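Local coordinates for DNA mismatch repair protein MLH3 (Saccharomyces cerevisiae S288C, PDB 6RMN), which pairs with MLH1 in the MutLbeta heterodimer to correct insertion-deletion loops in DNA mismatch repair, this chain being its C-terminal, zinc-binding part, at residues B[25-31]-B[42-48]; B[125-131]-B[184-189]; B[99-103]-B[157-161]. The contacts are given in a common frame with arbitrary orientation. Residue numbers count along the deposited sequence, not the author numbering.

Contact 1 (B[25-31]-B[42-48])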
loop_
_atom_site.group_PDB
_atom_site.type_symbol
_atom_site.label_atom_id
_atom_site.label_comp_id
_atom_site.label_asym_id
_atom_site.label_seq_id
_atom_site.Cartn_x
_atom_site.Cartn_y
_atom_site.Cartn_z
ATOM N N LYS B 25 1.572 -1.286 -12.633
ATOM C CA LYS B 25 2.985 -1.082 -13.030
ATOM C C LYS B 25 3.304 0.417 -13.249
ATOM O O LYS B 25 4.232 0.767 -13.981
ATOM C CB LYS B 25 3.405 -1.934 -14.266
ATOM C CG LYS B 25 2.786 -3.315 -14.402
ATOM C CD LYS B 25 3.424 -4.341 -13.509
ATOM C CE LYS B 25 2.770 -5.694 -13.673
ATOM N NZ LYS B 25 1.545 -5.829 -12.846
ATOM N N LYS B 26 2.518 1.296 -12.616
ATOM C CA LYS B 26 2.667 2.743 -12.754
ATOM C C LYS B 26 2.645 3.455 -11.405
ATOM O O LYS B 26 3.285 4.505 -11.257
ATOM C CB LYS B 26 1.532 3.318 -13.623
ATOM C CG LYS B 26 1.576 2.884 -15.065
ATOM C CD LYS B 26 0.326 3.301 -15.826
ATOM C CE LYS B 26 0.399 2.841 -17.259
ATOM N NZ LYS B 26 0.343 1.354 -17.371
ATOM N N PHE B 27 1.863 2.920 -10.448
ATOM C CA PHE B 27 1.658 3.582 -9.166
ATOM C C PHE B 27 2.043 2.799 -7.959
ATOM O O PHE B 27 2.108 1.574 -8.005
ATOM C CB PHE B 27 0.190 4.017 -9.014
ATOM C CG PHE B 27 -0.374 4.756 -10.204
ATOM C CD1 PHE B 27 -0.010 6.074 -10.462
ATOM C CD2 PHE B 27 -1.287 4.141 -11.055
ATOM C CE1 PHE B 27 -0.526 6.751 -11.568
ATOM C CE2 PHE B 27 -1.813 4.826 -12.156
ATOM C CZ PHE B 27 -1.430 6.127 -12.402
ATOM N N ILE B 28 2.266 3.513 -6.856
ATOM C CA ILE B 28 2.513 2.899 -5.561
ATOM C C ILE B 28 1.346 3.319 -4.679
ATOM O O ILE B 28 1.183 4.513 -4.420
ATOM C CB ILE B 28 3.899 3.233 -4.949
ATOM C CG1 ILE B 28 5.045 2.722 -5.872
ATOM C CG2 ILE B 28 4.009 2.644 -3.522
ATOM C CD1 ILE B 28 6.372 3.442 -5.718
ATOM N N LEU B 29 0.487 2.349 -4.290
ATOM C CA LEU B 29 -0.653 2.625 -3.422
ATOM C C LEU B 29 -0.179 2.690 -1.974
ATOM O O LEU B 29 0.491 1.770 -1.489
ATOM C CB LEU B 29 -1.779 1.586 -3.598
ATOM C CG LEU B 29 -3.065 1.753 -2.734
ATOM C CD1 LEU B 29 -3.870 3.015 -3.130
ATOM C CD2 LEU B 29 -3.956 0.498 -2.834
ATOM N N ILE B 30 -0.495 3.813 -1.308
ATOM C CA ILE B 30 -0.127 4.063 0.083
ATOM C C ILE B 30 -1.364 4.396 0.931
ATOM O O ILE B 30 -2.353 4.935 0.421
ATOM C CB ILE B 30 1.024 5.111 0.217
ATOM C CG1 ILE B 30 0.606 6.529 -0.271
ATOM C CG2 ILE B 30 2.319 4.622 -0.492
ATOM C CD1 ILE B 30 1.563 7.727 0.142
ATOM N N ARG B 31 -1.320 4.019 2.213
ATOM C CA ARG B 31 -2.395 4.288 3.174
ATOM C C ARG B 31 -1.866 5.061 4.368
ATOM O O ARG B 31 -0.731 4.828 4.785
ATOM C CB ARG B 31 -3.088 2.992 3.654
ATOM C CG ARG B 31 -2.161 1.946 4.310
ATOM C CD ARG B 31 -2.927 0.742 4.814
ATOM N NE ARG B 31 -2.043 -0.273 5.386
ATOM C CZ ARG B 31 -2.426 -1.212 6.246
ATOM N NH1 ARG B 31 -3.684 -1.267 6.666
ATOM N NH2 ARG B 31 -1.549 -2.092 6.709
ATOM N N LEU B 42 -6.627 9.301 3.345
ATOM C CA LEU B 42 -6.429 7.898 3.730
ATOM C C LEU B 42 -5.689 7.080 2.651
ATOM O O LEU B 42 -4.694 6.447 2.980
ATOM C CB LEU B 42 -7.751 7.210 4.160
ATOM C CG LEU B 42 -7.673 5.682 4.505
ATOM C CD1 LEU B 42 -7.565 5.446 6.012
ATOM C CD2 LEU B 42 -8.863 4.905 3.927
ATOM N N LEU B 43 -6.181 7.064 1.393
ATOM C CA LEU B 43 -5.549 6.324 0.290
ATOM C C LEU B 43 -4.968 7.266 -0.759
ATOM O O LEU B 43 -5.659 8.170 -1.240
ATOM C CB LEU B 43 -6.504 5.300 -0.373
ATOM C CG LEU B 43 -6.850 3.990 0.378
ATOM C CD1 LEU B 43 -7.676 3.074 -0.504
ATOM C CD2 LEU B 43 -5.610 3.218 0.823
ATOM N N VAL B 44 -3.690 7.055 -1.108
ATOM C CA VAL B 44 -2.957 7.867 -2.082
ATOM C C VAL B 44 -2.222 6.967 -3.100
ATOM O O VAL B 44 -1.638 5.942 -2.720
ATOM C CB VAL B 44 -1.982 8.854 -1.353
ATOM C CG1 VAL B 44 -0.991 9.522 -2.310
ATOM C CG2 VAL B 44 -2.739 9.908 -0.544
ATOM N N LEU B 45 -2.256 7.374 -4.398
ATOM C CA LEU B 45 -1.535 6.742 -5.508
ATOM C C LEU B 45 -0.346 7.655 -5.908
ATOM O O LEU B 45 -0.540 8.814 -6.304
ATOM C CB LEU B 45 -2.450 6.484 -6.718
ATOM C CG LEU B 45 -3.445 5.326 -6.610
ATOM C CD1 LEU B 45 -4.426 5.350 -7.772
ATOM C CD2 LEU B 45 -2.738 3.984 -6.585
ATOM N N VAL B 46 0.884 7.137 -5.746
ATOM C CA VAL B 46 2.117 7.845 -6.064
ATOM C C VAL B 46 2.606 7.400 -7.450
ATOM O O VAL B 46 2.703 6.192 -7.699
ATOM C CB VAL B 46 3.196 7.610 -4.962
ATOM C CG1 VAL B 46 4.485 8.368 -5.269
ATOM C CG2 VAL B 46 2.675 7.979 -3.573
ATOM N N ASP B 47 2.927 8.371 -8.345
ATOM C CA ASP B 47 3.516 8.097 -9.659
ATOM C C ASP B 47 4.939 7.536 -9.367
ATOM O O ASP B 47 5.738 8.217 -8.714
ATOM C CB ASP B 47 3.584 9.410 -10.459
ATOM C CG ASP B 47 4.196 9.354 -11.860
ATOM O OD1 ASP B 47 5.095 8.512 -12.092
ATOM O OD2 ASP B 47 3.817 10.189 -12.706
ATOM N N GLN B 48 5.234 6.288 -9.788
ATOM C CA GLN B 48 6.548 5.679 -9.495
ATOM C C GLN B 48 7.726 6.378 -10.192
ATOM O O GLN B 48 8.843 6.356 -9.674
ATOM C CB GLN B 48 6.565 4.169 -9.776
ATOM C CG GLN B 48 6.573 3.797 -11.264
ATOM C CD GLN B 48 6.194 2.375 -11.514
ATOM O OE1 GLN B 48 5.375 1.789 -10.806
ATOM N NE2 GLN B 48 6.778 1.792 -12.534
#
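Gln48, Val46 and Leu45 lose the most area in this antiparallel hairpin, whose strands 27-31 and 43-47 run at 155° to each other. Gln48, the first residue of the following helix, adds one more backbone bond, its N donating to Lys26 O at 3.0 Å. Its amide end is held elsewhere, OE1 by Gln22 and NE2 by the backbone of Met199 and Asp202. Val46 forms a hydrogen-bonded pair with Ile28 (Ile28 N to Val46 O 2.8 Å, Val46 N to Ile28 O 3.0 Å); Ile30 and Val44 repeat the pattern. On that face Ile30 CD1 reaches Val46 CG2 at 3.9 Å. Leu45, opposite Leu29 in a non-hydrogen-bonded pair, points to the other face, where its CD2 lies 3.8 Å from both Phe27 CB and Leu29 CD1. A classic beta bulge at the start of the strand sets Lys26 and Phe27 opposite Val23. Asp47 N-caps helix 48-69, which carries zinc ligands His49 and Glu53. Arg31 binds the backbone and an acidic side chain of the MLH1 chain, and Glu18 of its own chain. The hairpin is the middle of a four-stranded sheet: strand 18-23 flanks 27-31, strand 232-234 flanks 43-47, and helix 206-216 packs on Ile28, Ile30 and Val46.

Contact 2 (B[125-131]-B[184-189])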
loop_
_atom_site.group_PDB
_atom_site.type_symbol
_atom_site.label_atom_id
_atom_site.label_comp_id
_atom_site.label_asym_id
_atom_site.label_seq_id
_atom_site.Cartn_x
_atom_site.Cartn_y
_atom_site.Cartn_z
ATOM N N PRO B 125 32.478 23.893 -16.373
ATOM C CA PRO B 125 32.268 22.655 -15.596
ATOM C C PRO B 125 31.934 21.495 -16.541
ATOM O O PRO B 125 31.535 21.745 -17.679
ATOM C CB PRO B 125 31.094 23.005 -14.683
ATOM C CG PRO B 125 30.329 24.036 -15.422
ATOM C CD PRO B 125 31.343 24.830 -16.217
ATOM N N GLU B 126 32.132 20.248 -16.100
ATOM C CA GLU B 126 31.903 19.047 -16.920
ATOM C C GLU B 126 30.495 18.964 -17.555
ATOM O O GLU B 126 30.398 18.629 -18.733
ATOM C CB GLU B 126 32.237 17.765 -16.137
ATOM C CG GLU B 126 33.729 17.595 -15.872
ATOM C CD GLU B 126 34.545 17.034 -17.025
ATOM O OE1 GLU B 126 34.883 15.828 -16.983
ATOM O OE2 GLU B 126 34.855 17.800 -17.966
ATOM N N MET B 127 29.432 19.301 -16.800
ATOM C CA MET B 127 28.042 19.329 -17.278
ATOM C C MET B 127 27.936 20.223 -18.504
ATOM O O MET B 127 27.383 19.803 -19.522
ATOM C CB MET B 127 27.123 19.968 -16.227
ATOM C CG MET B 127 26.646 19.068 -15.147
ATOM S SD MET B 127 25.786 20.149 -13.964
ATOM C CE MET B 127 26.389 19.443 -12.407
ATOM N N LEU B 128 28.422 21.475 -18.376
ATOM C CA LEU B 128 28.354 22.486 -19.419
ATOM C C LEU B 128 29.244 22.167 -20.624
ATOM O O LEU B 128 28.837 22.450 -21.748
ATOM C CB LEU B 128 28.623 23.892 -18.847
ATOM C CG LEU B 128 28.140 25.103 -19.693
ATOM C CD1 LEU B 128 26.679 24.942 -20.142
ATOM C CD2 LEU B 128 28.276 26.397 -18.919
ATOM N N THR B 129 30.421 21.540 -20.398
ATOM C CA THR B 129 31.335 21.114 -21.465
ATOM C C THR B 129 30.614 20.137 -22.383
ATOM O O THR B 129 30.684 20.303 -23.595
ATOM C CB THR B 129 32.646 20.518 -20.897
ATOM O OG1 THR B 129 33.271 21.462 -20.028
ATOM C CG2 THR B 129 33.635 20.130 -21.993
ATOM N N SER B 130 29.886 19.156 -21.793
ATOM C CA SER B 130 29.125 18.119 -22.501
ATOM C C SER B 130 27.957 18.672 -23.312
ATOM O O SER B 130 27.800 18.308 -24.477
ATOM C CB SER B 130 28.623 17.051 -21.531
ATOM O OG SER B 130 29.664 16.537 -20.714
ATOM N N LYS B 131 27.150 19.549 -22.698
ATOM C CA LYS B 131 25.974 20.177 -23.307
ATOM C C LYS B 131 26.330 21.112 -24.473
ATOM O O LYS B 131 25.643 21.094 -25.499
ATOM C CB LYS B 131 25.152 20.909 -22.217
ATOM C CG LYS B 131 23.787 21.422 -22.668
ATOM C CD LYS B 131 22.712 20.351 -22.810
ATOM C CE LYS B 131 21.481 20.935 -23.453
ATOM N NZ LYS B 131 20.574 19.882 -23.963
ATOM N N VAL B 184 20.355 26.753 -16.888
ATOM C CA VAL B 184 21.029 25.704 -17.662
ATOM C C VAL B 184 21.442 24.520 -16.773
ATOM O O VAL B 184 21.396 23.389 -17.236
ATOM C CB VAL B 184 22.199 26.243 -18.528
ATOM C CG1 VAL B 184 23.344 26.795 -17.668
ATOM C CG2 VAL B 184 22.699 25.175 -19.510
ATOM N N PHE B 185 21.825 24.776 -15.508
ATOM C CA PHE B 185 22.215 23.719 -14.586
ATOM C C PHE B 185 20.987 22.913 -14.141
ATOM O O PHE B 185 21.021 21.689 -14.182
ATOM C CB PHE B 185 23.029 24.273 -13.415
ATOM C CG PHE B 185 24.433 24.672 -13.789
ATOM C CD1 PHE B 185 25.436 23.726 -13.900
ATOM C CD2 PHE B 185 24.759 26.000 -14.009
ATOM C CE1 PHE B 185 26.740 24.103 -14.253
ATOM C CE2 PHE B 185 26.062 26.376 -14.356
ATOM C CZ PHE B 185 27.040 25.425 -14.481
ATOM N N HIS B 186 19.884 23.608 -13.819
ATOM C CA HIS B 186 18.572 23.068 -13.460
ATOM C C HIS B 186 18.092 22.091 -14.545
ATOM O O HIS B 186 17.742 20.950 -14.236
ATOM C CB HIS B 186 17.577 24.234 -13.378
ATOM C CG HIS B 186 16.850 24.345 -12.086
ATOM N ND1 HIS B 186 15.980 23.352 -11.657
ATOM C CD2 HIS B 186 16.834 25.362 -11.195
ATOM C CE1 HIS B 186 15.478 23.790 -10.515
ATOM N NE2 HIS B 186 15.969 24.992 -10.190
ATOM N N GLU B 187 18.123 22.542 -15.823
ATOM C CA GLU B 187 17.740 21.791 -17.023
ATOM C C GLU B 187 18.543 20.515 -17.166
ATOM O O GLU B 187 17.952 19.459 -17.398
ATOM C CB GLU B 187 17.878 22.666 -18.272
ATOM C CG GLU B 187 16.789 23.726 -18.401
ATOM C CD GLU B 187 16.965 24.806 -19.459
ATOM O OE1 GLU B 187 17.992 24.802 -20.177
ATOM O OE2 GLU B 187 16.061 25.667 -19.564
ATOM N N ILE B 188 19.879 20.594 -16.972
ATOM C CA ILE B 188 20.762 19.423 -17.035
ATOM C C ILE B 188 20.411 18.396 -15.938
ATOM O O ILE B 188 20.289 17.206 -16.244
ATOM C CB ILE B 188 22.273 19.804 -17.054
ATOM C CG1 ILE B 188 22.618 20.648 -18.324
ATOM C CG2 ILE B 188 23.158 18.560 -16.989
ATOM C CD1 ILE B 188 23.988 21.365 -18.302
ATOM N N LEU B 189 20.221 18.855 -14.680
ATOM C CA LEU B 189 19.895 17.964 -13.558
ATOM C C LEU B 189 18.499 17.366 -13.691
ATOM O O LEU B 189 18.330 16.194 -13.372
ATOM C CB LEU B 189 20.085 18.633 -12.179
ATOM C CG LEU B 189 21.459 19.262 -11.839
ATOM C CD1 LEU B 189 21.582 19.470 -10.353
ATOM C CD2 LEU B 189 22.648 18.413 -12.343
#
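Two helical segments, 126-131 and 184-189, cross at 81° with their axes 10.6 Å apart, and apolar side chains fill most of the gap. Met127 is central. With chi1 m and chi2 t its chain extends across to the second helix, and the off-well chi3 of -138° places CE 3.9 Å from Leu189 CD2. Along the way Met127 CG lies 4.0 Å from Ile188 CG2, while SD comes to 3.6 Å from Phe185 CD1. The sulfur sits 4.9 Å from the Phe185 ring centroid and 86° off the ring normal, a Met-aromatic contact at the ring edge. Phe185 leaves its helix sideways, but its m rotamer swings the ring towards the start of the other helix, where Pro125 CG also meets the edge, 3.7 Å from CZ. Ile188, in the m,t rotamer, sends CD1 to 3.9 Å from Met127 O and 4.1 Å from Lys131 CB, so it lies against one turn of the first helix. Leu128, t,p, turns CD1 to Val184 CG2 at 4.0 Å. Thr129, chi1 m, instead folds back, OG1 donating to Pro125 O at 2.9 Å within the first helical turn. The crossing joins helix 126-132, just after strand 117-124, to helix 183-196, with helix 136-151 against Leu128 and Val184 and helix 48-69 against Met127 and Leu189.

Contact 3 (B[99-103]-B[157-161])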
loop_
_atom_site.group_PDB
_atom_site.type_symbol
_atom_site.label_atom_id
_atom_site.label_comp_id
_atom_site.label_asym_id
_atom_site.label_seq_id
_atom_site.Cartn_x
_atom_site.Cartn_y
_atom_site.Cartn_z
ATOM N N GLU B 99 30.937 36.165 -10.314
ATOM C CA GLU B 99 29.762 35.314 -10.146
ATOM C C GLU B 99 29.865 34.016 -10.973
ATOM O O GLU B 99 29.635 32.930 -10.427
ATOM C CB GLU B 99 28.483 36.109 -10.457
ATOM C CG GLU B 99 27.233 35.587 -9.770
ATOM C CD GLU B 99 27.375 35.189 -8.314
ATOM O OE1 GLU B 99 27.934 35.988 -7.527
ATOM O OE2 GLU B 99 26.921 34.077 -7.959
ATOM N N PHE B 100 30.283 34.122 -12.258
ATOM C CA PHE B 100 30.444 32.955 -13.142
ATOM C C PHE B 100 31.551 31.999 -12.697
ATOM O O PHE B 100 31.432 30.806 -12.959
ATOM C CB PHE B 100 30.634 33.376 -14.604
ATOM C CG PHE B 100 29.350 33.732 -15.319
ATOM C CD1 PHE B 100 28.538 32.741 -15.862
ATOM C CD2 PHE B 100 28.952 35.060 -15.451
ATOM C CE1 PHE B 100 27.351 33.073 -16.530
ATOM C CE2 PHE B 100 27.767 35.389 -16.114
ATOM C CZ PHE B 100 26.973 34.395 -16.647
ATOM N N LYS B 101 32.615 32.509 -12.014
ATOM C CA LYS B 101 33.735 31.699 -11.494
ATOM C C LYS B 101 33.253 30.667 -10.462
ATOM O O LYS B 101 33.804 29.570 -10.407
ATOM C CB LYS B 101 34.851 32.577 -10.872
ATOM C CG LYS B 101 35.598 33.498 -11.842
ATOM C CD LYS B 101 36.799 32.829 -12.535
ATOM C CE LYS B 101 37.461 33.742 -13.543
ATOM N NZ LYS B 101 38.423 33.005 -14.403
ATOM N N LYS B 102 32.224 31.005 -9.669
ATOM C CA LYS B 102 31.633 30.122 -8.645
ATOM C C LYS B 102 30.992 28.861 -9.249
ATOM O O LYS B 102 30.863 27.847 -8.561
ATOM C CB LYS B 102 30.581 30.881 -7.818
ATOM C CG LYS B 102 31.119 32.106 -7.091
ATOM C CD LYS B 102 29.987 32.932 -6.521
ATOM C CE LYS B 102 30.498 34.223 -5.952
ATOM N NZ LYS B 102 29.413 35.027 -5.347
ATOM N N TRP B 103 30.575 28.940 -10.526
ATOM C CA TRP B 103 29.954 27.842 -11.261
ATOM C C TRP B 103 30.922 27.157 -12.235
ATOM O O TRP B 103 30.480 26.399 -13.089
ATOM C CB TRP B 103 28.695 28.337 -11.992
ATOM C CG TRP B 103 27.658 28.895 -11.066
ATOM C CD1 TRP B 103 27.376 30.214 -10.846
ATOM C CD2 TRP B 103 26.822 28.148 -10.167
ATOM N NE1 TRP B 103 26.382 30.333 -9.899
ATOM C CE2 TRP B 103 26.034 29.079 -9.456
ATOM C CE3 TRP B 103 26.657 26.776 -9.903
ATOM C CZ2 TRP B 103 25.069 28.681 -8.523
ATOM C CZ3 TRP B 103 25.716 26.387 -8.961
ATOM C CH2 TRP B 103 24.960 27.336 -8.258
ATOM N N PRO B 157 22.664 36.512 -6.503
ATOM C CA PRO B 157 24.002 35.885 -6.536
ATOM C C PRO B 157 24.259 34.852 -5.440
ATOM O O PRO B 157 23.608 34.881 -4.393
ATOM C CB PRO B 157 24.965 37.083 -6.428
ATOM C CG PRO B 157 24.118 38.311 -6.626
ATOM C CD PRO B 157 22.764 37.943 -6.142
ATOM N N MET B 158 25.205 33.933 -5.696
ATOM C CA MET B 158 25.596 32.877 -4.763
ATOM C C MET B 158 26.370 33.448 -3.593
ATOM O O MET B 158 27.526 33.832 -3.761
ATOM C CB MET B 158 26.460 31.813 -5.465
ATOM C CG MET B 158 25.697 30.611 -5.913
ATOM S SD MET B 158 24.849 29.696 -4.606
ATOM C CE MET B 158 26.191 28.896 -3.847
ATOM N N ASP B 159 25.755 33.501 -2.405
ATOM C CA ASP B 159 26.483 34.008 -1.252
ATOM C C ASP B 159 27.262 32.872 -0.597
ATOM O O ASP B 159 26.663 31.904 -0.109
ATOM C CB ASP B 159 25.579 34.754 -0.262
ATOM C CG ASP B 159 26.333 35.794 0.541
ATOM O OD1 ASP B 159 26.840 36.763 -0.067
ATOM O OD2 ASP B 159 26.421 35.640 1.776
ATOM N N LEU B 160 28.606 32.972 -0.651
ATOM C CA LEU B 160 29.540 31.988 -0.098
ATOM C C LEU B 160 30.163 32.454 1.234
ATOM O O LEU B 160 30.992 31.736 1.803
ATOM C CB LEU B 160 30.631 31.605 -1.130
ATOM C CG LEU B 160 30.175 31.092 -2.514
ATOM C CD1 LEU B 160 31.356 30.905 -3.442
ATOM C CD2 LEU B 160 29.432 29.790 -2.413
ATOM N N SER B 161 29.728 33.639 1.746
ATOM C CA SER B 161 30.172 34.244 3.013
ATOM C C SER B 161 29.829 33.369 4.223
ATOM O O SER B 161 30.559 33.384 5.215
ATOM C CB SER B 161 29.550 35.625 3.193
ATOM O OG SER B 161 30.101 36.571 2.293
#
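The end of a helix meets an irregular chain here: Glu99 and Phe100 lie in the last turn of helix 87-101, which leads on to Lys102 and Trp103, whereas 157-161 have neither helix nor strand. Pro157, Met158 and Asp159 are extended, with psi values of 156°, 107° and 114°, before Leu160 turns the chain at psi 3°. The backbones approach most closely at Glu99 and Pro157, CA to CA 6.8 Å, so side chains of the helix end must reach across. Glu99 does so with its carboxylate: OE2 accepts a hydrogen bond from Met158 N at 2.8 Å, and OE1 touches Pro157 CB at 3.3 Å. OE1 also forms a salt bridge with Lys102 NZ, 2.8 Å away within the same segment. Fully extended beyond chi1, Lys102 gives its NZ a second role, donating to Met158 O at 2.7 Å. The two charged side chains thus grip both the N and the O of Met158, compensating each other's charge as they do so. Lys102 CG meanwhile rests 3.8 Å from Leu160 CD1. The Met158 side chain turns to Trp103, with CG 3.3 Å from Trp103 CZ2 and SD 5.1 Å from the centroid of the six-membered ring, an oblique Met-aromatic contact. This fastens the long loop between helices 136-151 and 183-196 to the end of helix 87-101. Helix 48-69 lies beside both Trp103 and Met158 through Val68, and helix 136-151 packs on Glu99 and Phe100.

Contacts 2 and 3 are neighbours, their centres about 17 Å apart, and they touch: Trp103 O lies 3.3 Å from Pro125 CG and 3.8 Å from Phe185 CZ. Their segments alternate along the chain, so the two contacts cross in sequence. Contact 1 lies on the opposite side of the chain's centre, its centre about 32 Å from that of contact 2 and about 40 Å from that of contact 3. Helix 48-69 spans the distance: it starts at contact 1 and packs on the other two. The bound zinc ions lie between: one is about 7 Å from the Asp47 side chain, and the Leu189 side chain is about 12 Å from a zinc; helix 183-196 of contact 2 also supplies the zinc ligand Cys194.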